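Side-chain contacts in malonyl acyl carrier protein transacylase (Streptococcus pneumoniae, PDB 3IM8), which probably transfers the malonyl group of malonyl-CoA to holo acyl carrier protein, giving malonyl-ACP and releasing CoA for fatty acid synthesis: residues D49-E52 / D53-N56; A71-R74 / L75-K79; L244-Q247 / V248-V252; H293-D296 / Q297-V301. One frame throughout, in Å; residues are numbered along the deposited sequence.

Contact 1: residues D49-E52 / D53-N56; sequences DTEE and DKLN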
# COMPACT_ATOMS: atom_id res chain seq x y z
N ASP A 49 14.22 -10.25 10.61
CA ASP A 49 15.45 -9.88 11.28
C ASP A 49 16.77 -10.31 10.58
O ASP A 49 17.85 -9.75 10.90
CB ASP A 49 15.43 -10.50 12.67
CG ASP A 49 14.37 -9.91 13.55
OD1 ASP A 49 13.88 -8.81 13.23
OD2 ASP A 49 14.04 -10.53 14.56
N THR A 50 16.70 -11.33 9.71
CA THR A 50 17.94 -11.99 9.26
C THR A 50 17.98 -12.35 7.77
O THR A 50 19.07 -12.54 7.25
CB THR A 50 18.22 -13.28 10.08
OG1 THR A 50 17.82 -13.08 11.44
CG2 THR A 50 19.71 -13.68 10.03
N GLU A 51 16.84 -12.52 7.13
CA GLU A 51 16.83 -12.93 5.73
C GLU A 51 16.51 -11.74 4.86
O GLU A 51 15.35 -11.47 4.56
CB GLU A 51 15.80 -14.04 5.50
CG GLU A 51 16.19 -15.38 6.10
CD GLU A 51 15.05 -16.38 6.07
OE1 GLU A 51 15.28 -17.54 5.67
OE2 GLU A 51 13.92 -16.01 6.45
N GLU A 52 17.54 -11.00 4.45
CA GLU A 52 17.28 -9.78 3.76
C GLU A 52 16.72 -10.02 2.33
O GLU A 52 15.79 -9.34 1.90
CB GLU A 52 18.48 -8.83 3.78
CG GLU A 52 18.06 -7.45 3.37
CD GLU A 52 19.00 -6.34 3.79
OE1 GLU A 52 18.78 -5.21 3.29
OE2 GLU A 52 19.94 -6.58 4.61
N ASP A 53 17.21 -11.03 1.63
CA ASP A 53 16.72 -11.28 0.28
C ASP A 53 15.27 -11.77 0.26
O ASP A 53 14.48 -11.38 -0.60
CB ASP A 53 17.62 -12.27 -0.44
CG ASP A 53 18.95 -11.65 -0.83
OD1 ASP A 53 19.03 -10.41 -0.97
OD2 ASP A 53 19.89 -12.43 -1.05
N LYS A 54 14.93 -12.63 1.19
CA LYS A 54 13.55 -13.10 1.28
C LYS A 54 12.62 -11.93 1.65
O LYS A 54 11.52 -11.82 1.16
CB LYS A 54 13.41 -14.22 2.32
CG LYS A 54 14.03 -15.53 1.95
CD LYS A 54 13.28 -16.55 2.71
CE LYS A 54 14.14 -17.73 3.05
NZ LYS A 54 13.43 -18.42 4.17
N LEU A 55 13.09 -11.08 2.56
CA LEU A 55 12.29 -9.95 3.03
C LEU A 55 11.87 -9.08 1.83
O LEU A 55 10.75 -8.53 1.82
CB LEU A 55 13.02 -9.11 4.12
CG LEU A 55 12.34 -7.84 4.72
CD1 LEU A 55 10.94 -8.11 5.40
CD2 LEU A 55 13.22 -7.05 5.66
N ASN A 56 12.78 -8.95 0.85
CA ASN A 56 12.58 -8.17 -0.37
C ASN A 56 11.90 -8.95 -1.51
O ASN A 56 11.70 -8.40 -2.59
CB ASN A 56 13.93 -7.57 -0.85
CG ASN A 56 14.43 -6.44 0.06
OD1 ASN A 56 13.63 -5.75 0.68
ND2 ASN A 56 15.74 -6.28 0.17
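The start of the short helix 52-55 is tied at its N-cap residue, Glu51, whose backbone and side chain both reach into the turn that follows. The carbonyl Glu51 O accepts from Leu55 N at 3.0 Å, and one residue on Glu52 O accepts from Asn56 N at 3.2 Å, so two successive i to i+4 bonds define the turn. With CG lying beside its own backbone N (chi1 -72°), Glu51 sends an extended chain along the flank of the helix, where the equally extended Lys54 crosses it. Their ends meet as a salt bridge between Glu51 OE1 and Lys54 NZ; the modelled 2.5 Å is doubtful, since the same oxygen is placed too near Lys54 CE. Nearer the backbone the two chains touch through Glu51 CB and Lys54 CB, 4.0 Å apart. All this belongs to a helix-to-helix corner on the surface, between helix 44-50 and the long helix 58-78. Beyond the corner, Lys54 also lies on Tyr60. Glu52 and Asn56 run alongside each other, pointing the same way, with carboxylate and amide planes 65° apart; Glu52 CG comes within 4.1 Å of Asn56 ND2, while Asn56 OD1 accepts a hydrogen bond from Gln14 NE2. Leu55 is buried, its CB 3.3 Å from Glu51 O, and its side chain packs on Leu47, Ile48 and Ala64.

Contact 2: residues A71-R74 / L75-K79; sequences AIYR and LLQEK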
# COMPACT_ATOMS: atom_id res chain seq x y z
N ALA A 71 0.57 -5.05 13.85
CA ALA A 71 1.16 -4.97 15.21
C ALA A 71 1.35 -3.51 15.70
O ALA A 71 1.04 -3.20 16.87
CB ALA A 71 2.46 -5.65 15.23
N ILE A 72 1.86 -2.64 14.84
CA ILE A 72 2.03 -1.23 15.19
C ILE A 72 0.67 -0.54 15.45
O ILE A 72 0.49 0.23 16.41
CB ILE A 72 2.84 -0.47 14.10
CG1 ILE A 72 4.27 -1.02 14.04
CG2 ILE A 72 2.92 1.02 14.47
CD1 ILE A 72 5.08 -0.52 12.94
N TYR A 73 -0.30 -0.82 14.62
CA TYR A 73 -1.66 -0.27 14.84
C TYR A 73 -2.22 -0.76 16.16
O TYR A 73 -2.72 0.06 16.94
CB TYR A 73 -2.58 -0.65 13.67
CG TYR A 73 -4.02 -0.89 14.03
CD1 TYR A 73 -4.90 0.16 14.19
CD2 TYR A 73 -4.52 -2.20 14.14
CE1 TYR A 73 -6.25 -0.10 14.53
CE2 TYR A 73 -5.81 -2.46 14.45
CZ TYR A 73 -6.69 -1.42 14.65
OH TYR A 73 -8.02 -1.73 14.96
N ARG A 74 -2.07 -2.07 16.44
CA ARG A 74 -2.53 -2.64 17.70
C ARG A 74 -1.82 -2.03 18.91
O ARG A 74 -2.45 -1.80 19.95
CB ARG A 74 -2.42 -4.18 17.72
CG ARG A 74 -3.48 -4.88 16.94
CD ARG A 74 -3.18 -6.36 16.82
NE ARG A 74 -4.24 -7.12 16.15
CZ ARG A 74 -4.27 -8.44 16.11
NH1 ARG A 74 -3.30 -9.14 16.70
NH2 ARG A 74 -5.30 -9.07 15.52
N LEU A 75 -0.53 -1.73 18.76
CA LEU A 75 0.19 -1.00 19.80
C LEU A 75 -0.41 0.40 20.05
O LEU A 75 -0.68 0.76 21.21
CB LEU A 75 1.70 -0.94 19.51
CG LEU A 75 2.61 -0.13 20.46
CD1 LEU A 75 2.44 -0.48 21.94
CD2 LEU A 75 4.07 -0.25 20.07
N LEU A 76 -0.60 1.16 18.96
CA LEU A 76 -1.24 2.46 19.03
C LEU A 76 -2.60 2.34 19.76
O LEU A 76 -2.90 3.18 20.63
CB LEU A 76 -1.39 3.10 17.62
CG LEU A 76 -0.11 3.60 16.92
CD1 LEU A 76 -0.43 4.61 15.90
CD2 LEU A 76 0.82 4.25 17.95
N GLN A 77 -3.38 1.29 19.48
CA GLN A 77 -4.65 1.04 20.17
C GLN A 77 -4.50 0.92 21.69
O GLN A 77 -5.27 1.52 22.45
CB GLN A 77 -5.37 -0.19 19.63
CG GLN A 77 -6.03 0.01 18.28
CD GLN A 77 -6.91 -1.15 17.92
OE1 GLN A 77 -6.46 -2.31 17.82
NE2 GLN A 77 -8.17 -0.85 17.69
N GLU A 78 -3.50 0.16 22.13
CA GLU A 78 -3.12 0.04 23.54
C GLU A 78 -2.71 1.36 24.20
O GLU A 78 -2.95 1.53 25.37
CB GLU A 78 -1.97 -0.97 23.69
CG GLU A 78 -1.31 -1.04 25.11
CD GLU A 78 -0.15 -2.04 25.20
OE1 GLU A 78 0.94 -1.62 25.63
OE2 GLU A 78 -0.32 -3.25 24.84
N LYS A 79 -2.03 2.26 23.47
CA LYS A 79 -1.67 3.61 23.98
C LYS A 79 -2.84 4.64 23.89
O LYS A 79 -2.68 5.82 24.21
CB LYS A 79 -0.39 4.14 23.30
CG LYS A 79 0.84 3.20 23.43
CD LYS A 79 1.71 3.40 24.71
CE LYS A 79 2.58 2.17 25.02
NZ LYS A 79 3.55 2.28 26.17
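Tyr73 and Gln77, one helical turn apart, form the principal side-chain pair: the amide of Gln77 lies stacked on the phenol, the two planes only 27° apart. Gln77 CG stands over one face of the ring, 4.2 Å from its centroid, in a CH-pi contact. Further out, the amide carbon Gln77 CD is 3.3 Å from Tyr73 CZ, so the group overlies the hydroxyl-bearing end of the ring. Tyr73 OH and Gln77 NE2 are 2.9 Å apart, but the angle is too poor for a hydrogen bond; the nitrogen donates to Gln82 OE1 instead. Gln77 reaches the ring with an extended chain whose CG lies beside the backbone N (chi1 -74°), and it crosses Arg74 on the way, Arg74 CG lying 4.0 Å from Gln77 OE1. The guanidinium goes beyond this, its NH1 donating to Thr32 OG1 of helix 27-40.

The backbone of helix 58-78 sets the spacing of these groups. Leu76 N bonds nearly straight to Ile72 O at 2.9 Å, and Gln77 N to Tyr73 O at 2.9 Å, within the regular i to i+4 series. The apolar side of the same turns packs on strand 268-272 through Ile72 and Leu76, and on helix 297-304 through Leu76, while Ala71 meets Val29 of helix 27-40. Chemically, the pair is an amide stacked on an aromatic ring, probably held largely by van der Waals and CH-pi contact, the bond to Gln82 limiting the amide's rotation.

Contact 3: residues L244-Q247 / V248-V252; sequences LTRQ and VKEPV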
# COMPACT_ATOMS: atom_id res chain seq x y z
N LEU A 244 -10.89 -5.69 -4.30
CA LEU A 244 -9.53 -6.17 -4.11
C LEU A 244 -9.05 -6.92 -5.36
O LEU A 244 -7.88 -6.84 -5.75
CB LEU A 244 -9.45 -7.05 -2.87
CG LEU A 244 -9.67 -6.24 -1.60
CD1 LEU A 244 -9.80 -7.21 -0.50
CD2 LEU A 244 -8.55 -5.21 -1.34
N THR A 245 -9.98 -7.62 -6.00
CA THR A 245 -9.74 -8.21 -7.29
C THR A 245 -9.24 -7.20 -8.30
O THR A 245 -8.23 -7.44 -8.92
CB THR A 245 -10.98 -8.92 -7.78
OG1 THR A 245 -11.15 -10.08 -6.98
CG2 THR A 245 -10.83 -9.32 -9.27
N ARG A 246 -9.91 -6.06 -8.45
CA ARG A 246 -9.48 -4.99 -9.40
C ARG A 246 -8.26 -4.21 -8.94
O ARG A 246 -7.47 -3.75 -9.76
CB ARG A 246 -10.63 -4.05 -9.73
CG ARG A 246 -11.78 -4.79 -10.47
CD ARG A 246 -12.72 -3.83 -11.15
NE ARG A 246 -13.46 -3.03 -10.18
CZ ARG A 246 -13.45 -1.70 -10.11
NH1 ARG A 246 -12.74 -0.94 -10.93
NH2 ARG A 246 -14.18 -1.10 -9.19
N GLN A 247 -8.12 -4.05 -7.62
CA GLN A 247 -7.03 -3.24 -7.07
C GLN A 247 -5.65 -3.58 -7.65
O GLN A 247 -4.87 -2.65 -7.90
CB GLN A 247 -6.99 -3.31 -5.54
CG GLN A 247 -6.00 -2.39 -4.87
CD GLN A 247 -5.26 -3.12 -3.72
OE1 GLN A 247 -4.87 -4.30 -3.86
NE2 GLN A 247 -5.07 -2.42 -2.60
N VAL A 248 -5.35 -4.86 -7.85
CA VAL A 248 -4.02 -5.33 -8.32
C VAL A 248 -3.74 -4.95 -9.80
O VAL A 248 -2.60 -4.83 -10.23
CB VAL A 248 -3.71 -6.87 -7.97
CG1 VAL A 248 -3.71 -7.12 -6.47
CG2 VAL A 248 -4.69 -7.83 -8.65
N LYS A 249 -4.82 -4.69 -10.54
CA LYS A 249 -4.70 -4.39 -11.96
C LYS A 249 -5.22 -2.99 -12.33
O LYS A 249 -5.29 -2.68 -13.51
CB LYS A 249 -5.41 -5.49 -12.79
CG LYS A 249 -6.96 -5.46 -12.63
CD LYS A 249 -7.69 -6.48 -13.50
CE LYS A 249 -8.97 -6.86 -12.81
NZ LYS A 249 -9.90 -7.45 -13.77
N GLU A 250 -5.61 -2.17 -11.35
CA GLU A 250 -6.07 -0.77 -11.63
C GLU A 250 -5.28 0.29 -10.82
O GLU A 250 -4.61 -0.06 -9.83
CB GLU A 250 -7.58 -0.67 -11.37
CG GLU A 250 -8.37 -1.46 -12.38
CD GLU A 250 -9.86 -1.30 -12.26
OE1 GLU A 250 -10.36 -0.23 -11.85
OE2 GLU A 250 -10.54 -2.27 -12.60
N PRO A 251 -5.32 1.58 -11.24
CA PRO A 251 -4.52 2.63 -10.54
C PRO A 251 -4.87 2.74 -9.04
O PRO A 251 -6.01 2.63 -8.66
CB PRO A 251 -4.87 3.91 -11.29
CG PRO A 251 -5.41 3.47 -12.63
CD PRO A 251 -6.02 2.13 -12.43
N VAL A 252 -3.85 2.90 -8.20
CA VAL A 252 -4.02 3.37 -6.81
C VAL A 252 -4.13 4.91 -6.72
O VAL A 252 -3.25 5.67 -7.10
CB VAL A 252 -2.89 2.84 -5.93
CG1 VAL A 252 -2.99 3.41 -4.50
CG2 VAL A 252 -2.89 1.31 -5.90
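After Arg246 the backbone turns, Lys249 N bonding to Arg246 O at 2.9 Å, an i to i+3 step whose donor stands 48° above the carbonyl plane. The same turn brings Glu250 back over Arg246. Their side chains cross with the guanidinium and carboxylate planes 51° apart, and a single nitrogen, Arg246 NH1, serves both oxygens: a salt bridge of 2.6 Å to Glu250 OE1, and a fairly straight hydrogen bond of 3.1 Å to Glu250 OE2, taken on the syn side. Both oxygens lie at the edge of the guanidinium. A bend at chi3 (-67°) folds the arginine chain so that NH1 faces the carboxylate, and Arg246 CD is left 3.0 Å from Glu250 OE2. Lys249 leans its aliphatic part on the turn, CG resting 3.4 Å from Arg246 O and CE 3.9 Å from Arg246 CA. The buried Gln247 crosses Val248 at about a right angle, its OE1 4.0 Å from Val248 CG1.

Gln247 lies beside the predicted active-site pair. Its NE2 donates to Ser90 O and its OE1 accepts from Arg115 NH2, which fixes the rotation of the amide, while its backbone O accepts from His199 ND1; this is consistent with a second-shell role, the side chain holding the backbone at Ser90 and the carbonyl orienting the His199 ring. Around the turn, Leu244 packs on helix 92-99, Thr245 and Lys249 on helix 204-215, and Val248 on helices 105-122 and 204-215. In strand 252-253, Val252 makes backbone hydrogen bonds with Ala157 and Tyr159 of strand 154-161.

Contact 4: residues H293-D296 / Q297-V301; sequences HVED and QASLV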
# COMPACT_ATOMS: atom_id res chain seq x y z
N HIS A 293 4.05 9.79 12.00
CA HIS A 293 4.16 8.40 11.61
C HIS A 293 4.74 7.63 12.78
O HIS A 293 5.43 8.20 13.59
CB HIS A 293 5.03 8.28 10.36
CG HIS A 293 6.44 8.74 10.55
ND1 HIS A 293 7.47 7.88 10.92
CD2 HIS A 293 7.01 9.96 10.39
CE1 HIS A 293 8.60 8.55 10.99
NE2 HIS A 293 8.35 9.82 10.69
N VAL A 294 4.44 6.32 12.86
CA VAL A 294 5.02 5.47 13.88
C VAL A 294 5.56 4.21 13.22
O VAL A 294 4.78 3.47 12.59
CB VAL A 294 4.00 5.13 15.00
CG1 VAL A 294 4.66 4.24 16.05
CG2 VAL A 294 3.55 6.36 15.69
N GLU A 295 6.89 4.00 13.31
CA GLU A 295 7.51 2.75 12.79
C GLU A 295 8.51 2.10 13.79
O GLU A 295 8.93 0.96 13.59
CB GLU A 295 8.24 3.02 11.46
CG GLU A 295 9.48 3.87 11.67
CD GLU A 295 10.25 4.11 10.41
OE1 GLU A 295 10.12 3.32 9.45
OE2 GLU A 295 10.97 5.12 10.36
N ASP A 296 8.89 2.84 14.84
CA ASP A 296 9.94 2.44 15.81
C ASP A 296 9.79 3.19 17.18
O ASP A 296 8.86 3.97 17.37
CB ASP A 296 11.35 2.61 15.22
CG ASP A 296 11.68 4.06 14.86
OD1 ASP A 296 10.92 4.97 15.24
OD2 ASP A 296 12.68 4.29 14.13
N GLN A 297 10.68 2.94 18.13
CA GLN A 297 10.49 3.48 19.49
C GLN A 297 10.53 4.98 19.44
O GLN A 297 9.64 5.66 19.98
CB GLN A 297 11.51 2.93 20.54
CG GLN A 297 11.04 3.20 22.03
CD GLN A 297 9.72 2.49 22.35
OE1 GLN A 297 9.42 1.42 21.79
NE2 GLN A 297 8.91 3.07 23.25
N ALA A 298 11.52 5.52 18.74
CA ALA A 298 11.63 7.00 18.64
C ALA A 298 10.35 7.66 18.11
O ALA A 298 9.82 8.58 18.72
CB ALA A 298 12.85 7.41 17.75
N SER A 299 9.85 7.17 16.97
CA SER A 299 8.62 7.74 16.38
C SER A 299 7.36 7.54 17.27
O SER A 299 6.41 8.37 17.25
CB SER A 299 8.40 7.22 14.92
OG SER A 299 8.42 5.79 14.80
N LEU A 300 7.36 6.46 18.06
CA LEU A 300 6.26 6.19 19.00
C LEU A 300 6.25 7.31 20.07
O LEU A 300 5.20 7.91 20.34
CB LEU A 300 6.45 4.82 19.68
CG LEU A 300 5.31 4.11 20.46
CD1 LEU A 300 5.65 3.75 21.87
CD2 LEU A 300 3.86 4.73 20.35
N VAL A 301 7.42 7.58 20.65
CA VAL A 301 7.59 8.63 21.69
C VAL A 301 7.26 10.01 21.14
O VAL A 301 6.50 10.71 21.76
CB VAL A 301 8.97 8.58 22.31
CG1 VAL A 301 9.19 9.82 23.26
CG2 VAL A 301 9.13 7.29 23.09
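Asp296 CG and Ser299 OG each lie between the backbone N and the carbonyl carbon of their residue (chi1 62° and 53°), and these settings bring carboxylate and hydroxyl together across the first turn of helix 297-304. One oxygen, Asp296 OD1, takes two bonds. Ser299 N donates to it at 3.0 Å, nearly along the C-O axis, and Ser299 OG at 2.7 Å from above the carboxylate plane; the two donors approach from opposite faces of that plane. The hydroxyl is itself an acceptor, for Glu295 N donates to Ser299 OG at 2.8 Å with an almost straight N-H (169°). Ser299 OG therefore relays between the strand end and the cap, while two donors of one residue grip OD1 and limit the carboxylate's rotation. The backbone completes the turn with Leu300 N bonded to Asp296 O at 3.0 Å. Ser299 CB fills the inside of the bend, 3.4 Å from His293 O and 4.2 Å from His293 CE1 on the imidazole.

Beneath the polar cluster, Val294 CG1 meets Leu300 CB at 4.1 Å; both side chains also pack on Leu76 of helix 58-78. The first helical NH, Gln297 N, goes to Asp21 OD2, a second carboxylate at this helix start. Aspartate at the N-cap, bonded to the backbone NH three residues on, is the classic N-cap motif, placed here where the edge strand 290-294 of the parallel sheet turns into the C-terminal helix.

In the fold
Each contact is local, none closes a long loop, and the four follow in series, with none nested and none crossing. Contact 1 joins helices 44-50 and 52-55 at the surface. Shortly afterwards the chain enters helix 58-78, whose last turns hold contact 2; the centres of contacts 1 and 2 are about 24 Å apart. Contact 3 leads from helix 240-247 into strand 252-253, linking the helices round the predicted active site to the mixed sheet. Contact 4 then makes the passage from the parallel sheet to the C-terminal helix. Contacts 2 and 4 alone touch: Ile72 and Leu76 pack against Val294 and Leu300, so distant parts of the sequence share an apolar layer opposite contact 3 across the chain's centre.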